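Local atomic coordinates of regulatory protein PcrH (Pseudomonas aeruginosa, PDB entry 2XCB), a protein that binds the chaperone-binding region of the translocator protein PopD, probably acting as its chaperone in type III secretion. Residues Y50-F55 against P86-H91. Numbering follows the deposited sequence.
Sequences YDARYF and PRFPFH
Phe88, near the start of helix 87-98, reaches across to the first turn of helix 52-64 and meets it with the rim of its ring. Phe88 CZ lies 3.8 Å from Ala52 CB, an apolar touch at the far end of the ring. Phe88 CZ also comes within 3.5 Å of Ala52 O, which sits at the ring edge and in its plane, while Phe88 CE1 approaches Phe55 C at 4.2 Å. With CG anti to the carbonyl carbon (chi1 -70°), the Phe88 ring extends toward this turn, and its side chain also packs on Ala79 of the intervening helix 68-81.

Hydrogen bonds and salt bridges serve each segment separately. In 50-55, Asp51, the N-cap residue, accepts a weak bond from Arg53 N. Its carboxylate is gripped side-on by the guanidinium: Arg53 NH2 to Asp51 OD1 at 2.8 Å and Arg53 NE to Asp51 OD2 at 3.1 Å, both on syn sides. Arg53 NH1 adds a salt bridge to Glu19.

Arg87 and His91 hydrogen-bond the bound peptide, consistent with a TPR-like chaperone groove. Between the helix starts, the contact is van der Waals, with the positive rim of Phe88 probably favoured beside the carbonyl oxygen of Ala52.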
loop_
_atom_site.group_PDB
_atom_site.type_symbol
_atom_site.label_atom_id
_atom_site.label_comp_id
_atom_site.label_asym_id
_atom_site.label_seq_id
_atom_site.Cartn_x
_atom_site.Cartn_y
_atom_site.Cartn_z
ATOM N N TYR A 50 8.470 -14.322 3.152
ATOM C CA TYR A 50 8.730 -15.563 2.377
ATOM C C TYR A 50 8.227 -15.522 0.957
ATOM O O TYR A 50 8.464 -16.458 0.188
ATOM C CB TYR A 50 8.138 -16.800 3.073
ATOM C CG TYR A 50 8.568 -16.898 4.517
ATOM C CD1 TYR A 50 7.692 -16.552 5.540
ATOM C CD2 TYR A 50 9.868 -17.267 4.860
ATOM C CE1 TYR A 50 8.067 -16.623 6.874
ATOM C CE2 TYR A 50 10.273 -17.324 6.191
ATOM C CZ TYR A 50 9.345 -17.012 7.198
ATOM O OH TYR A 50 9.705 -17.057 8.527
ATOM N N ASP A 51 7.497 -14.473 0.599
ATOM C CA ASP A 51 6.900 -14.430 -0.733
ATOM C C ASP A 51 7.963 -13.887 -1.707
ATOM O O ASP A 51 8.225 -12.686 -1.726
ATOM C CB ASP A 51 5.605 -13.566 -0.740
ATOM C CG ASP A 51 4.856 -13.694 -2.010
ATOM O OD1 ASP A 51 3.605 -13.677 -1.935
ATOM O OD2 ASP A 51 5.506 -13.820 -3.106
ATOM N N ALA A 52 8.607 -14.776 -2.476
ATOM C CA ALA A 52 9.678 -14.359 -3.413
ATOM C C ALA A 52 9.267 -13.203 -4.367
ATOM O O ALA A 52 10.104 -12.405 -4.754
ATOM C CB ALA A 52 10.232 -15.590 -4.217
ATOM N N ARG A 53 8.007 -13.136 -4.794
ATOM C CA ARG A 53 7.602 -12.016 -5.648
ATOM C C ARG A 53 7.959 -10.655 -5.066
ATOM O O ARG A 53 8.364 -9.704 -5.819
ATOM C CB ARG A 53 6.105 -12.023 -5.999
ATOM C CG ARG A 53 5.517 -13.343 -6.523
ATOM C CD ARG A 53 3.889 -13.349 -6.608
ATOM N NE ARG A 53 3.322 -13.147 -5.272
ATOM C CZ ARG A 53 2.119 -12.650 -5.003
ATOM N NH1 ARG A 53 1.273 -12.314 -5.988
ATOM N NH2 ARG A 53 1.762 -12.518 -3.736
ATOM N N TYR A 54 7.815 -10.522 -3.761
ATOM C CA TYR A 54 8.056 -9.201 -3.131
ATOM C C TYR A 54 9.547 -8.837 -3.210
ATOM O O TYR A 54 9.919 -7.668 -3.290
ATOM C CB TYR A 54 7.626 -9.176 -1.643
ATOM C CG TYR A 54 6.177 -9.546 -1.418
ATOM C CD1 TYR A 54 5.275 -9.510 -2.479
ATOM C CD2 TYR A 54 5.701 -9.920 -0.151
ATOM C CE1 TYR A 54 3.888 -9.884 -2.288
ATOM C CE2 TYR A 54 4.294 -10.300 0.048
ATOM C CZ TYR A 54 3.440 -10.244 -1.031
ATOM O OH TYR A 54 2.118 -10.595 -0.853
ATOM N N PHE A 55 10.405 -9.848 -3.166
ATOM C CA PHE A 55 11.881 -9.578 -3.125
ATOM C C PHE A 55 12.424 -9.299 -4.521
ATOM O O PHE A 55 13.389 -8.517 -4.699
ATOM C CB PHE A 55 12.610 -10.727 -2.425
ATOM C CG PHE A 55 12.224 -10.820 -0.952
ATOM C CD1 PHE A 55 12.833 -9.990 -0.001
ATOM C CD2 PHE A 55 11.204 -11.639 -0.548
ATOM C CE1 PHE A 55 12.405 -10.002 1.377
ATOM C CE2 PHE A 55 10.787 -11.656 0.830
ATOM C CZ PHE A 55 11.371 -10.863 1.759
ATOM N N PRO A 86 14.850 -18.400 -12.185
ATOM C CA PRO A 86 16.023 -17.915 -12.951
ATOM C C PRO A 86 16.179 -16.401 -12.893
ATOM O O PRO A 86 17.309 -15.908 -13.069
ATOM C CB PRO A 86 15.713 -18.376 -14.385
ATOM C CG PRO A 86 14.194 -18.428 -14.402
ATOM C CD PRO A 86 13.860 -19.032 -13.072
ATOM N N ARG A 87 15.101 -15.636 -12.614
ATOM C CA ARG A 87 15.213 -14.174 -12.582
ATOM C C ARG A 87 16.179 -13.657 -11.524
ATOM O O ARG A 87 16.836 -12.663 -11.746
ATOM C CB ARG A 87 13.870 -13.486 -12.434
ATOM C CG ARG A 87 13.110 -13.502 -13.740
ATOM C CD ARG A 87 11.553 -13.100 -13.638
ATOM N NE ARG A 87 10.782 -14.109 -12.921
ATOM C CZ ARG A 87 9.455 -14.053 -12.690
ATOM N NH1 ARG A 87 8.739 -12.983 -13.063
ATOM N NH2 ARG A 87 8.851 -15.064 -12.047
ATOM N N PHE A 88 16.225 -14.303 -10.374
ATOM C CA PHE A 88 17.114 -13.853 -9.325
ATOM C C PHE A 88 18.560 -13.855 -9.787
ATOM O O PHE A 88 19.189 -12.822 -9.739
ATOM C CB PHE A 88 16.886 -14.686 -8.060
ATOM C CG PHE A 88 15.521 -14.385 -7.374
ATOM C CD1 PHE A 88 15.233 -13.087 -6.902
ATOM C CD2 PHE A 88 14.518 -15.373 -7.318
ATOM C CE1 PHE A 88 14.011 -12.787 -6.234
ATOM C CE2 PHE A 88 13.271 -15.121 -6.706
ATOM C CZ PHE A 88 13.009 -13.794 -6.146
ATOM N N PRO A 89 19.122 -15.024 -10.201
ATOM C CA PRO A 89 20.589 -14.934 -10.505
ATOM C C PRO A 89 20.832 -14.153 -11.787
ATOM O O PRO A 89 21.803 -13.499 -11.937
ATOM C CB PRO A 89 20.982 -16.421 -10.716
ATOM C CG PRO A 89 19.700 -17.192 -10.804
ATOM C CD PRO A 89 18.729 -16.414 -9.923
ATOM N N PHE A 90 19.861 -14.159 -12.678
ATOM C CA PHE A 90 20.006 -13.393 -13.900
ATOM C C PHE A 90 20.112 -11.880 -13.598
ATOM O O PHE A 90 21.136 -11.240 -14.001
ATOM C CB PHE A 90 18.813 -13.679 -14.891
ATOM C CG PHE A 90 18.929 -12.923 -16.224
ATOM C CD1 PHE A 90 19.715 -13.427 -17.271
ATOM C CD2 PHE A 90 18.275 -11.662 -16.415
ATOM C CE1 PHE A 90 19.851 -12.733 -18.513
ATOM C CE2 PHE A 90 18.431 -10.944 -17.594
ATOM C CZ PHE A 90 19.251 -11.496 -18.669
ATOM N N HIS A 91 19.124 -11.296 -12.876
ATOM C CA HIS A 91 19.209 -9.879 -12.630
ATOM C C HIS A 91 20.327 -9.541 -11.660
ATOM O O HIS A 91 20.872 -8.460 -11.755
ATOM C CB HIS A 91 17.883 -9.295 -12.161
ATOM C CG HIS A 91 16.842 -9.421 -13.266
ATOM N ND1 HIS A 91 17.042 -8.814 -14.484
ATOM C CD2 HIS A 91 15.767 -10.234 -13.416
ATOM C CE1 HIS A 91 16.049 -9.162 -15.327
ATOM N NE2 HIS A 91 15.261 -10.026 -14.693
#